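Local structure of phosphoribosylaminoimidazole-succinocarboxamide synthase (Pyrococcus horikoshii, 3U55) at residues A[27-32]-A[74-79]; A[50-55]-A[225-230]; A[154-159]-A[174-179]; A[198-203]-A[207-212]. The protein catalyses the ATP-dependent joining of L-aspartate to the carboxylate of 5-amino-1-(5-phosphoribosyl)imidazole-4-carboxylate, a step of de novo purine biosynthesis. All coordinates share one frame; numbering follows the deposited sequence. Where two conformers were deposited one is given.

Contact 1 of 4, residues A[27-32]-A[74-79]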
loop_
_atom_site.group_PDB
_atom_site.type_symbol
_atom_site.label_atom_id
_atom_site.label_comp_id
_atom_site.label_asym_id
_atom_site.label_seq_id
_atom_site.Cartn_x
_atom_site.Cartn_y
_atom_site.Cartn_z
ATOM N N PHE A 27 25.170 14.081 -11.687
ATOM C CA PHE A 27 24.082 14.924 -11.193
ATOM C C PHE A 27 23.930 16.160 -12.079
ATOM O O PHE A 27 24.908 16.855 -12.354
ATOM C CB PHE A 27 24.351 15.350 -9.750
ATOM C CG PHE A 27 24.307 14.218 -8.747
ATOM C CD1 PHE A 27 23.258 14.123 -7.841
ATOM C CD2 PHE A 27 25.321 13.268 -8.694
ATOM C CE1 PHE A 27 23.214 13.093 -6.901
ATOM C CE2 PHE A 27 25.286 12.231 -7.762
ATOM C CZ PHE A 27 24.232 12.145 -6.862
ATOM N N LYS A 28 22.703 16.432 -12.512
ATOM C CA LYS A 28 22.423 17.548 -13.415
ATOM C C LYS A 28 21.695 18.681 -12.695
ATOM O O LYS A 28 21.241 18.514 -11.562
ATOM C CB LYS A 28 21.597 17.067 -14.615
ATOM C CG LYS A 28 22.316 16.073 -15.515
ATOM C CD LYS A 28 21.366 15.487 -16.549
ATOM N N ASP A 29 21.590 19.831 -13.355
ATOM C CA ASP A 29 20.926 21.000 -12.773
ATOM C C ASP A 29 19.409 20.996 -12.978
ATOM O O ASP A 29 18.707 21.860 -12.445
ATOM C CB ASP A 29 21.546 22.297 -13.307
ATOM C CG ASP A 29 22.928 22.571 -12.727
ATOM O OD1 ASP A 29 23.573 23.549 -13.166
ATOM O OD2 ASP A 29 23.374 21.813 -11.833
ATOM N N ASP A 30 18.917 20.018 -13.737
ATOM C CA ASP A 30 17.485 19.876 -14.027
ATOM C C ASP A 30 16.677 19.487 -12.796
ATOM O O ASP A 30 17.108 18.653 -11.994
ATOM C CB ASP A 30 17.251 18.827 -15.120
ATOM C CG ASP A 30 17.914 19.188 -16.437
ATOM O OD1 ASP A 30 18.495 18.282 -17.067
ATOM O OD2 ASP A 30 17.849 20.368 -16.846
ATOM N N ALA A 31 15.500 20.095 -12.666
ATOM C CA ALA A 31 14.552 19.738 -11.621
ATOM C C ALA A 31 13.183 19.443 -12.219
ATOM O O ALA A 31 12.703 20.174 -13.092
ATOM C CB ALA A 31 14.460 20.848 -10.575
ATOM N N THR A 32 12.569 18.355 -11.755
ATOM C CA THR A 32 11.224 17.973 -12.190
ATOM C C THR A 32 10.333 17.751 -10.983
ATOM O O THR A 32 10.794 17.305 -9.936
ATOM C CB THR A 32 11.209 16.680 -13.049
ATOM O OG1 THR A 32 11.907 15.630 -12.367
ATOM C CG2 THR A 32 11.840 16.914 -14.417
ATOM N N GLY A 74 35.350 13.838 -10.350
ATOM C CA GLY A 74 35.413 15.258 -10.695
ATOM C C GLY A 74 34.088 15.843 -11.144
ATOM O O GLY A 74 33.224 15.131 -11.665
ATOM N N GLY A 75 33.929 17.150 -10.946
ATOM C CA GLY A 75 32.682 17.836 -11.280
ATOM C C GLY A 75 31.511 17.307 -10.472
ATOM O O GLY A 75 31.581 17.237 -9.245
ATOM N N ASN A 76 30.440 16.934 -11.170
ATOM C CA ASN A 76 29.225 16.410 -10.547
ATOM C C ASN A 76 29.079 14.905 -10.755
ATOM O O ASN A 76 27.958 14.388 -10.794
ATOM C CB ASN A 76 27.990 17.094 -11.132
ATOM C CG ASN A 76 27.983 18.593 -10.917
ATOM O OD1 ASN A 76 28.806 19.138 -10.178
ATOM N ND2 ASN A 76 27.039 19.268 -11.561
ATOM N N ARG A 77 30.209 14.216 -10.887
ATOM C CA ARG A 77 30.238 12.792 -11.226
ATOM C C ARG A 77 30.699 11.935 -10.054
ATOM O O ARG A 77 31.718 12.238 -9.415
ATOM C CB ARG A 77 31.173 12.543 -12.419
ATOM C CG ARG A 77 30.777 13.239 -13.712
ATOM C CD ARG A 77 31.813 12.983 -14.801
ATOM N NE ARG A 77 33.134 13.491 -14.433
ATOM C CZ ARG A 77 33.589 14.696 -14.766
ATOM N NH1 ARG A 77 32.831 15.522 -15.474
ATOM N NH2 ARG A 77 34.800 15.078 -14.385
ATOM N N LEU A 78 29.949 10.870 -9.779
ATOM C CA LEU A 78 30.337 9.867 -8.801
ATOM C C LEU A 78 30.581 8.556 -9.533
ATOM O O LEU A 78 29.904 8.253 -10.513
ATOM C CB LEU A 78 29.248 9.656 -7.737
ATOM C CG LEU A 78 28.742 10.796 -6.844
ATOM C CD1 LEU A 78 28.090 10.212 -5.580
ATOM C CD2 LEU A 78 29.858 11.753 -6.473
ATOM N N ILE A 79 31.558 7.792 -9.059
ATOM C CA ILE A 79 31.744 6.423 -9.516
ATOM C C ILE A 79 31.014 5.527 -8.526
ATOM O O ILE A 79 31.240 5.615 -7.321
ATOM C CB ILE A 79 33.221 6.019 -9.599
ATOM C CG1 ILE A 79 34.002 7.021 -10.457
ATOM C CG2 ILE A 79 33.348 4.618 -10.201
ATOM C CD1 ILE A 79 35.499 6.926 -10.288
HETATM O O HOH W 1 25.916 21.654 -10.909
#
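Phe27 and Asn76 are joined by their backbones and by the amide of the asparagine. The main bond runs from Phe27 N to Asn76 O at 2.9 Å and is nearly straight (173° at the hydrogen), the donor tilted only modestly from the carbonyl plane. A second, weak bond returns from Asn76 ND2 to Phe27 O over 3.3 Å. It is possible because CG of Asn76 stands anti to its own carbonyl carbon (chi1 -60°), which swings the amide across to the phenylalanine carbonyl.

A water extends these polar links. It accepts from Asn76 ND2 at 2.7 Å and donates to Asp29 OD2, also at 2.7 Å, bridging two groups that do not bond directly. The Asp29 carboxylate is held further by the backbone nitrogens of Gly44 and Gly46, just before and at the start of helix 45-62.

Apolar packing joins Leu78 to the Phe27 ring, Leu78 CG reaching Phe27 CE2 obliquely at 3.9 Å. Ala50 and Ser53 of helix 45-62 also touch this ring, and Val54 touches Leu78. A polar atom, Asn76 O, lies in plane at the ring edge, 3.6 Å from Phe27 CD2. A type II' turn from Gly74 to Arg77, closed by a bond from Arg77 N to Gly74 O, delivers Asn76 to the end of strand 22-27.

Asn76 thus serves as acceptor through its carbonyl and as donor through its amide: one strong and one weak bond tie the turn to the strand end, while helix 45-62 backs both the polar and the apolar parts.

Contact 2 of 4, residues A[50-55]-A[225-230]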
loop_
_atom_site.group_PDB
_atom_site.type_symbol
_atom_site.label_atom_id
_atom_site.label_comp_id
_atom_site.label_asym_id
_atom_site.label_seq_id
_atom_site.Cartn_x
_atom_site.Cartn_y
_atom_site.Cartn_z
ATOM N N ALA A 50 25.372 16.181 -5.657
ATOM C CA ALA A 50 26.507 15.257 -5.736
ATOM C C ALA A 50 27.326 15.273 -4.442
ATOM O O ALA A 50 27.600 14.215 -3.864
ATOM C CB ALA A 50 27.388 15.583 -6.934
ATOM N N GLN A 51 27.692 16.475 -3.993
ATOM C CA GLN A 51 28.511 16.663 -2.794
ATOM C C GLN A 51 27.816 16.138 -1.540
ATOM O O GLN A 51 28.435 15.456 -0.712
ATOM C CB GLN A 51 28.874 18.140 -2.600
ATOM C CG GLN A 51 29.794 18.723 -3.663
ATOM C CD GLN A 51 31.155 18.054 -3.713
ATOM O OE1 GLN A 51 31.847 17.945 -2.703
ATOM N NE2 GLN A 51 31.548 17.615 -4.898
ATOM N N LEU A 52 26.534 16.461 -1.406
ATOM C CA LEU A 52 25.752 16.001 -0.259
ATOM C C LEU A 52 25.546 14.480 -0.259
ATOM O O LEU A 52 25.574 13.845 0.801
ATOM C CB LEU A 52 24.423 16.755 -0.174
ATOM C CG LEU A 52 24.571 18.228 0.219
ATOM C CD1 LEU A 52 23.295 18.999 -0.074
ATOM C CD2 LEU A 52 24.977 18.383 1.686
ATOM N N SER A 53 25.370 13.895 -1.442
ATOM C CA SER A 53 25.264 12.438 -1.556
ATOM C C SER A 53 26.536 11.771 -1.042
ATOM O O SER A 53 26.477 10.830 -0.254
ATOM C CB SER A 53 24.986 12.010 -3.001
ATOM O OG SER A 53 23.656 12.309 -3.387
ATOM N N VAL A 54 27.684 12.281 -1.485
ATOM C CA VAL A 54 28.988 11.783 -1.045
ATOM C C VAL A 54 29.106 11.844 0.476
ATOM O O VAL A 54 29.479 10.853 1.113
ATOM C CB VAL A 54 30.149 12.552 -1.729
ATOM C CG1 VAL A 54 31.487 12.206 -1.098
ATOM C CG2 VAL A 54 30.188 12.230 -3.203
ATOM N N ILE A 55 28.769 12.997 1.052
ATOM C CA ILE A 55 28.807 13.168 2.501
ATOM C C ILE A 55 27.954 12.101 3.210
ATOM O O ILE A 55 28.426 11.431 4.132
ATOM C CB ILE A 55 28.363 14.587 2.928
ATOM C CG1 ILE A 55 29.427 15.619 2.532
ATOM C CG2 ILE A 55 28.104 14.642 4.435
ATOM C CD1 ILE A 55 28.917 17.044 2.454
ATOM N N LYS A 225 22.069 25.402 -0.609
ATOM C CA LYS A 225 23.331 25.940 -0.086
ATOM C C LYS A 225 23.328 25.935 1.437
ATOM O O LYS A 225 24.331 25.583 2.062
ATOM C CB LYS A 225 23.569 27.373 -0.573
ATOM C CG LYS A 225 24.099 27.500 -1.990
ATOM C CD LYS A 225 24.205 28.974 -2.377
ATOM C CE LYS A 225 24.924 29.164 -3.697
ATOM N NZ LYS A 225 25.000 30.601 -4.084
ATOM N N GLU A 226 22.196 26.330 2.019
ATOM C CA GLU A 226 22.041 26.429 3.468
ATOM C C GLU A 226 22.255 25.062 4.113
ATOM O O GLU A 226 22.974 24.947 5.105
ATOM C CB GLU A 226 20.657 26.985 3.819
ATOM C CG GLU A 226 20.677 28.154 4.803
ATOM C CD GLU A 226 20.482 27.729 6.245
ATOM O OE1 GLU A 226 21.464 27.768 7.022
ATOM O OE2 GLU A 226 19.342 27.366 6.605
ATOM N N ILE A 227 21.637 24.033 3.531
ATOM C CA ILE A 227 21.858 22.644 3.939
ATOM C C ILE A 227 23.340 22.292 3.869
ATOM O O ILE A 227 23.909 21.786 4.840
ATOM C CB ILE A 227 21.029 21.645 3.074
ATOM C CG1 ILE A 227 19.540 21.739 3.411
ATOM C CG2 ILE A 227 21.533 20.207 3.245
ATOM C CD1 ILE A 227 19.158 21.217 4.811
ATOM N N TYR A 228 23.961 22.579 2.725
ATOM C CA TYR A 228 25.368 22.277 2.517
ATOM C C TYR A 228 26.247 22.976 3.557
ATOM O O TYR A 228 27.156 22.362 4.118
ATOM C CB TYR A 228 25.804 22.647 1.092
ATOM C CG TYR A 228 27.272 22.392 0.809
ATOM C CD1 TYR A 228 28.238 23.351 1.121
ATOM C CD2 TYR A 228 27.697 21.195 0.230
ATOM C CE1 TYR A 228 29.589 23.123 0.873
ATOM C CE2 TYR A 228 29.053 20.961 -0.029
ATOM C CZ TYR A 228 29.989 21.932 0.294
ATOM O OH TYR A 228 31.328 21.721 0.048
ATOM N N GLU A 229 25.968 24.256 3.800
ATOM C CA GLU A 229 26.737 25.067 4.748
ATOM C C GLU A 229 26.606 24.560 6.177
ATOM O O GLU A 229 27.594 24.481 6.904
ATOM C CB GLU A 229 26.314 26.537 4.677
ATOM C CG GLU A 229 26.800 27.264 3.428
ATOM C CD GLU A 229 26.222 28.666 3.289
ATOM O OE1 GLU A 229 25.993 29.331 4.324
ATOM O OE2 GLU A 229 26.000 29.101 2.139
ATOM N N ARG A 230 25.383 24.218 6.572
ATOM C CA ARG A 230 25.129 23.677 7.907
ATOM C C ARG A 230 25.825 22.345 8.147
ATOM O O ARG A 230 26.301 22.084 9.256
ATOM C CB ARG A 230 23.635 23.514 8.143
ATOM C CG ARG A 230 22.932 24.804 8.436
ATOM C CD ARG A 230 21.723 24.549 9.280
ATOM N NE ARG A 230 20.647 25.458 8.924
ATOM C CZ ARG A 230 19.489 25.534 9.563
ATOM N NH1 ARG A 230 19.248 24.751 10.610
ATOM N NH2 ARG A 230 18.574 26.399 9.154
#
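Tyr228 and Leu52 meet through different first torsions. In Tyr228, CG is anti to the backbone N (chi1 179°), and this carries the ring over toward helix 50-55. In Leu52, CG is anti to the carbonyl carbon (chi1 -70°), with the two methyls reaching forward to helix 225-230.

The methyls divide the work. CD1 of Leu52 lies 3.9 Å from CG2 of Ile227, the two side chains crossing at about a right angle. Leu52 CD2 lies 4.0 Å from Tyr228 CA and 4.2 Å from Tyr228 CD2, an oblique approach to the ring. Further out along the tyrosine, Tyr228 CE2 comes to 3.8 Å from CB of Gln51, which lies at the ring edge near its plane. The Gln51 chain bends at chi2, and CB, not the amide, makes the contact. Trp47, one turn before Gln51 on helix 45-62, also meets the Tyr228 ring with its own.

No hydrogen bond joins the two segments; the interface is carried by carbon contacts. The axes approach to 10.8 Å at a crossing angle of 36°, a spacing filled by Leu52, Gln51, Ile227 and Tyr228. The result is plain helix-helix packing, in which helix 220-232, near the C-terminus of the SAICAR synthetase fold, lies beside helix 45-62.

Contact 3 of 4, residues A[154-159]-A[174-179]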
loop_
_atom_site.group_PDB
_atom_site.type_symbol
_atom_site.label_atom_id
_atom_site.label_comp_id
_atom_site.label_asym_id
_atom_site.label_seq_id
_atom_site.Cartn_x
_atom_site.Cartn_y
_atom_site.Cartn_z
ATOM N N LEU A 154 15.478 1.566 7.935
ATOM C CA LEU A 154 15.246 2.050 9.298
ATOM C C LEU A 154 16.537 2.405 10.033
ATOM O O LEU A 154 16.559 3.361 10.808
ATOM C CB LEU A 154 14.410 1.046 10.104
ATOM C CG LEU A 154 12.927 0.988 9.729
ATOM C CD1 LEU A 154 12.242 -0.176 10.434
ATOM C CD2 LEU A 154 12.211 2.306 10.040
ATOM N N LYS A 155 17.605 1.637 9.803
ATOM C CA LYS A 155 18.915 1.979 10.371
ATOM C C LYS A 155 19.456 3.283 9.765
ATOM O O LYS A 155 19.894 4.180 10.496
ATOM C CB LYS A 155 19.916 0.827 10.202
ATOM C CG LYS A 155 21.314 1.163 10.707
ATOM C CD LYS A 155 22.244 -0.037 10.721
ATOM C CE LYS A 155 23.666 0.432 11.040
ATOM N NZ LYS A 155 24.641 -0.698 11.053
ATOM N N VAL A 156 19.411 3.382 8.435
ATOM C CA VAL A 156 19.759 4.616 7.717
ATOM C C VAL A 156 19.007 5.803 8.308
ATOM O O VAL A 156 19.598 6.860 8.572
ATOM C CB VAL A 156 19.453 4.499 6.201
ATOM C CG1 VAL A 156 19.558 5.867 5.501
ATOM C CG2 VAL A 156 20.396 3.467 5.543
ATOM N N ASN A 157 17.706 5.621 8.521
ATOM C CA ASN A 157 16.892 6.664 9.138
ATOM C C ASN A 157 17.483 7.132 10.464
ATOM O O ASN A 157 17.670 8.327 10.648
ATOM C CB ASN A 157 15.453 6.198 9.315
ATOM C CG ASN A 157 14.534 7.302 9.840
ATOM O OD1 ASN A 157 14.608 8.459 9.416
ATOM N ND2 ASN A 157 13.660 6.937 10.771
ATOM N N GLU A 158 17.795 6.197 11.362
ATOM C CA GLU A 158 18.353 6.553 12.675
ATOM C C GLU A 158 19.645 7.364 12.552
ATOM O O GLU A 158 19.791 8.403 13.202
ATOM C CB GLU A 158 18.573 5.305 13.544
ATOM C CG GLU A 158 17.286 4.625 14.013
ATOM C CD GLU A 158 16.353 5.562 14.773
ATOM O OE1 GLU A 158 15.218 5.800 14.293
ATOM O OE2 GLU A 158 16.756 6.072 15.840
ATOM N N ILE A 159 20.566 6.887 11.717
ATOM C CA ILE A 159 21.857 7.546 11.490
ATOM C C ILE A 159 21.696 8.961 10.939
ATOM O O ILE A 159 22.297 9.906 11.467
ATOM C CB ILE A 159 22.760 6.736 10.521
ATOM C CG1 ILE A 159 23.043 5.342 11.092
ATOM C CG2 ILE A 159 24.065 7.493 10.229
ATOM C CD1 ILE A 159 23.242 4.261 10.026
ATOM N N PHE A 174 12.500 10.575 3.620
ATOM C CA PHE A 174 13.476 10.415 2.535
ATOM C C PHE A 174 13.156 9.179 1.710
ATOM O O PHE A 174 12.440 8.283 2.171
ATOM C CB PHE A 174 14.930 10.376 3.057
ATOM C CG PHE A 174 15.215 9.236 3.990
ATOM C CD1 PHE A 174 15.814 8.074 3.520
ATOM C CD2 PHE A 174 14.883 9.321 5.341
ATOM C CE1 PHE A 174 16.082 7.004 4.374
ATOM C CE2 PHE A 174 15.154 8.256 6.212
ATOM C CZ PHE A 174 15.750 7.087 5.720
ATOM N N LYS A 175 13.685 9.151 0.491
ATOM C CA LYS A 175 13.436 8.065 -0.450
ATOM C C LYS A 175 14.742 7.368 -0.810
ATOM O O LYS A 175 15.724 8.026 -1.179
ATOM C CB LYS A 175 12.763 8.616 -1.705
ATOM C CG LYS A 175 12.281 7.555 -2.682
ATOM N N LEU A 176 14.745 6.042 -0.691
ATOM C CA LEU A 176 15.903 5.227 -1.055
ATOM C C LEU A 176 15.609 4.266 -2.198
ATOM O O LEU A 176 14.461 3.871 -2.424
ATOM C CB LEU A 176 16.391 4.405 0.141
ATOM C CG LEU A 176 16.806 5.102 1.441
ATOM C CD1 LEU A 176 17.208 4.046 2.468
ATOM C CD2 LEU A 176 17.925 6.124 1.246
ATOM N N GLU A 177 16.666 3.884 -2.907
ATOM C CA GLU A 177 16.606 2.768 -3.847
ATOM C C GLU A 177 17.727 1.801 -3.488
ATOM O O GLU A 177 18.708 2.190 -2.863
ATOM C CB GLU A 177 16.734 3.257 -5.294
ATOM C CG GLU A 177 15.680 4.297 -5.683
ATOM C CD GLU A 177 15.607 4.555 -7.183
ATOM O OE1 GLU A 177 16.261 3.828 -7.960
ATOM O OE2 GLU A 177 14.878 5.484 -7.579
ATOM N N PHE A 178 17.557 0.541 -3.872
ATOM C CA PHE A 178 18.482 -0.527 -3.530
ATOM C C PHE A 178 18.687 -1.430 -4.731
ATOM O O PHE A 178 17.835 -1.511 -5.622
ATOM C CB PHE A 178 17.913 -1.396 -2.411
ATOM C CG PHE A 178 17.799 -0.700 -1.077
ATOM C CD1 PHE A 178 18.831 -0.778 -0.148
ATOM C CD2 PHE A 178 16.642 0.002 -0.746
ATOM C CE1 PHE A 178 18.724 -0.152 1.091
ATOM C CE2 PHE A 178 16.521 0.630 0.490
ATOM C CZ PHE A 178 17.567 0.550 1.411
ATOM N N GLY A 179 19.810 -2.133 -4.722
ATOM C CA GLY A 179 20.078 -3.176 -5.700
ATOM C C GLY A 179 20.868 -4.284 -5.030
ATOM O O GLY A 179 21.272 -4.164 -3.867
#
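Phe174 points from its strand into helix 154-159, and its ring can be followed from root to rim. CB leaves the backbone with CG placed between the N and the carbonyl carbon (chi1 61°), which aims the ring at the helix. Nearer the root, Phe174 CD2 only approaches Asn157 OD1, at 4.2 Å. The far rim makes the contact. On one side Phe174 CE1 meets CG1 of Val156 at 3.8 Å, the methyl coming in obliquely. Phe174 CZ, the tip, touches the helix backbone itself, 3.6 Å from CA of Asn157, and lies 3.7 Å from CB of the same residue. On the other side Phe174 CE2 is met by Asn157 OD1 at 3.3 Å. This oxygen sits at the ring edge near its plane, where it faces the C-H groups and not the pi cloud.

The amide of Asn157 is inclined by 34° to the ring. Its OD1 is also the acceptor of a hydrogen bond from Asn94 ND2, which probably fixes the rotation of the buried amide.

Two residues further along the strand, CD1 of Leu176 packs against CG1 of Val156 at 4.2 Å, so a single valine methyl serves both strand residues. Leu176 also touches Ala153, and Phe174 rests on Val92 of the adjoining strand 84-93.

Alternate residues of strand 169-180, Phe174 and Leu176, direct their side chains at one side of helix 143-165, the segment axes running 10.6 Å apart at 138°. This is a helix packed on the face of an antiparallel sheet, largely through apolar side chains but with the Asn157 amide among them.

Contact 4 of 4, residues A[198-203]-A[207-212]. With SO4 (sulfate ion), chain B; SO4 (sulfate ion), chain C.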
loop_
_atom_site.group_PDB
_atom_site.type_symbol
_atom_site.label_atom_id
_atom_site.label_comp_id
_atom_site.label_asym_id
_atom_site.label_seq_id
_atom_site.Cartn_x
_atom_site.Cartn_y
_atom_site.Cartn_z
ATOM N N ARG A 198 13.074 15.204 2.664
ATOM C CA ARG A 198 12.534 16.436 3.229
ATOM C C ARG A 198 13.337 16.828 4.461
ATOM O O ARG A 198 13.491 16.037 5.400
ATOM C CB ARG A 198 11.036 16.325 3.526
ATOM C CG ARG A 198 10.183 16.438 2.282
ATOM C CD ARG A 198 8.695 16.419 2.600
ATOM N NE ARG A 198 7.907 16.560 1.371
ATOM C CZ ARG A 198 7.496 15.537 0.621
ATOM N NH1 ARG A 198 7.769 14.288 0.974
ATOM N NH2 ARG A 198 6.793 15.760 -0.480
ATOM N N PHE A 199 13.883 18.044 4.415
ATOM C CA PHE A 199 14.703 18.618 5.481
ATOM C C PHE A 199 14.039 19.905 5.970
ATOM O O PHE A 199 13.822 20.812 5.175
ATOM C CB PHE A 199 16.089 19.020 4.952
ATOM C CG PHE A 199 16.952 17.883 4.449
ATOM C CD1 PHE A 199 17.111 16.701 5.173
ATOM C CD2 PHE A 199 17.679 18.044 3.272
ATOM C CE1 PHE A 199 17.954 15.688 4.710
ATOM C CE2 PHE A 199 18.524 17.034 2.798
ATOM C CZ PHE A 199 18.662 15.856 3.517
ATOM N N TRP A 200 13.726 19.992 7.263
ATOM C CA TRP A 200 13.168 21.224 7.845
ATOM C C TRP A 200 14.140 21.828 8.852
ATOM O O TRP A 200 14.777 21.102 9.617
ATOM C CB TRP A 200 11.840 20.943 8.559
ATOM C CG TRP A 200 10.672 20.610 7.675
ATOM C CD1 TRP A 200 10.662 20.506 6.308
ATOM C CD2 TRP A 200 9.340 20.295 8.107
ATOM N NE1 TRP A 200 9.408 20.161 5.868
ATOM C CE2 TRP A 200 8.576 20.028 6.949
ATOM C CE3 TRP A 200 8.721 20.214 9.362
ATOM C CZ2 TRP A 200 7.224 19.683 7.006
ATOM C CZ3 TRP A 200 7.368 19.877 9.418
ATOM C CH2 TRP A 200 6.639 19.615 8.247
ATOM N N ASP A 201 14.252 23.156 8.869
ATOM C CA ASP A 201 15.034 23.809 9.919
ATOM C C ASP A 201 14.401 23.490 11.276
ATOM O O ASP A 201 13.185 23.561 11.417
ATOM C CB ASP A 201 15.100 25.323 9.711
ATOM C CG ASP A 201 15.766 26.035 10.878
ATOM O OD1 ASP A 201 16.969 25.818 11.095
ATOM O OD2 ASP A 201 15.081 26.788 11.590
ATOM N N ALA A 202 15.221 23.126 12.261
ATOM C CA ALA A 202 14.701 22.734 13.579
ATOM C C ALA A 202 14.018 23.891 14.304
ATOM O O ALA A 202 13.018 23.695 14.994
ATOM C CB ALA A 202 15.803 22.136 14.449
ATOM N N LYS A 203 14.561 25.093 14.136
ATOM C CA LYS A 203 14.003 26.283 14.772
ATOM C C LYS A 203 12.701 26.744 14.098
ATOM O O LYS A 203 11.676 26.890 14.761
ATOM C CB LYS A 203 15.043 27.409 14.795
ATOM C CG LYS A 203 14.703 28.548 15.740
ATOM N N SER A 207 11.166 24.548 4.920
ATOM C CA SER A 207 11.715 23.546 4.008
ATOM C C SER A 207 13.072 23.963 3.474
ATOM O O SER A 207 13.249 25.095 3.018
ATOM C CB SER A 207 10.758 23.308 2.837
ATOM O OG SER A 207 9.548 22.703 3.267
ATOM N N LEU A 208 14.026 23.041 3.545
ATOM C CA LEU A 208 15.338 23.238 2.952
ATOM C C LEU A 208 15.598 22.066 2.004
ATOM O O LEU A 208 16.552 21.309 2.172
ATOM C CB LEU A 208 16.403 23.323 4.047
ATOM C CG LEU A 208 16.335 24.524 5.001
ATOM C CD1 LEU A 208 17.292 24.347 6.173
ATOM C CD2 LEU A 208 16.624 25.825 4.251
ATOM N N ASP A 209 14.716 21.938 1.013
ATOM C CA ASP A 209 14.660 20.775 0.133
ATOM C C ASP A 209 13.867 21.087 -1.133
ATOM O O ASP A 209 13.516 22.243 -1.393
ATOM C CB ASP A 209 14.023 19.586 0.870
ATOM C CG ASP A 209 12.648 19.919 1.448
ATOM O OD1 ASP A 209 12.350 19.486 2.580
ATOM O OD2 ASP A 209 11.868 20.621 0.775
ATOM N N LYS A 210 13.574 20.042 -1.903
ATOM C CA LYS A 210 12.847 20.171 -3.162
ATOM C C LYS A 210 11.440 20.794 -3.045
ATOM O O LYS A 210 10.904 21.281 -4.039
ATOM C CB LYS A 210 12.777 18.806 -3.851
ATOM C CG LYS A 210 12.496 18.855 -5.344
ATOM C CD LYS A 210 12.401 17.441 -5.885
ATOM C CE LYS A 210 12.079 17.429 -7.349
ATOM N NZ LYS A 210 11.929 16.038 -7.878
ATOM N N ASP A 211 10.848 20.786 -1.849
ATOM C CA ASP A 211 9.526 21.410 -1.639
ATOM C C ASP A 211 9.545 22.925 -1.898
ATOM O O ASP A 211 8.508 23.525 -2.193
ATOM C CB ASP A 211 8.975 21.120 -0.237
ATOM C CG ASP A 211 8.272 19.765 -0.140
ATOM O OD1 ASP A 211 7.931 19.162 -1.182
ATOM O OD2 ASP A 211 8.033 19.313 0.996
ATOM N N VAL A 212 10.726 23.526 -1.786
ATOM C CA VAL A 212 10.935 24.938 -2.115
ATOM C C VAL A 212 10.655 25.174 -3.604
ATOM O O VAL A 212 10.089 26.201 -3.978
ATOM C CB VAL A 212 12.364 25.389 -1.715
ATOM C CG1 VAL A 212 12.718 26.758 -2.307
ATOM C CG2 VAL A 212 12.486 25.427 -0.199
HETATM S S SO4 B . 5.817 12.058 -1.349
HETATM O O1 SO4 B . 5.396 12.391 0.000
HETATM O O2 SO4 B . 7.085 12.706 -1.662
HETATM O O3 SO4 B . 5.942 10.603 -1.437
HETATM O O4 SO4 B . 4.817 12.528 -2.300
HETATM S S SO4 C . 8.129 14.706 -7.524
HETATM O O1 SO4 C . 9.266 15.579 -7.256
HETATM O O2 SO4 C . 8.203 14.244 -8.906
HETATM O O3 SO4 C . 8.186 13.564 -6.616
HETATM O O4 SO4 C . 6.887 15.451 -7.321
HETATM O O HOH W 2 9.759 19.994 3.066
#
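Phe199 and Asp209 form the tight centre of this contact, where backbone and carboxylate interlock. Phe199 N donates to Asp209 OD1 at 2.8 Å, on the anti lone pair of that oxygen, and Leu208 N returns a bond of the same length to Phe199 O, 165° at the hydrogen. CG of Asp209 lies between its backbone N and carbonyl carbon (chi1 55°); Asp209 OD2 accepts from Asp211 N at 2.8 Å, a capping bond. One carboxylate therefore ties the strand to the turn that leads into the helix.

Beside it a water is held by four hydrogen bonds. It accepts from Trp200 NE1 and Ser207 OG, which is also bonded to Lys217, and donates to Asp209 OD1 and Asp211 OD2; it lies in the plane of the indole, at its edge. Leu208 O, at the edge of the Phe199 ring, is buried with no polar partner. At the margin of this tight part, Arg198 NE bonds Asp211 OD2 at 2.8 Å in a salt bridge, 26° out of the carboxylate plane.

From there the partly exposed Arg198 and Lys210 run outward to two sulfates, probably from the crystallisation liquor. Arg198 uses longer bonds than the centre: NH1 meets sulfate O2 at 3.1 Å, and Arg198 NH2 shares that oxygen at 3.3 Å. NH1 also pairs with Asp173, and Lys210 NZ binds the second sulfate and Thr32 O.

Strand 197-201 pairs with strand 169-180, which the Phe199 side chain touches at Ile169 and Leu171, while Ile227 of helix 220-232 packs on Phe199 and Leu208, and Asp201 is bridged to Arg230 of that helix.

Contacts 1, 2 and 4 are mutually in contact. Helix 45-62 carries one half of contact 2 and packs on Phe27 and Leu78 of contact 1, the centres 13 Å apart; helix 220-232 carries the other half and touches contact 4, also 13 Å away, through Ile227 and the Arg230-Asp201 salt bridge. Thr32 and Lys210 join contacts 1 and 4. Contact 3 touches none of the others; its nearest atoms lie about 5 Å from contact 4 (centres 18 Å apart), in whose sheet strands 169-180 and 197-201 are neighbours. Along the chain, contacts 3 and 4 are nested within the loop closed by contact 2, whose segments alternate with those of contact 1, drawing sequence-distant parts into one compact fold.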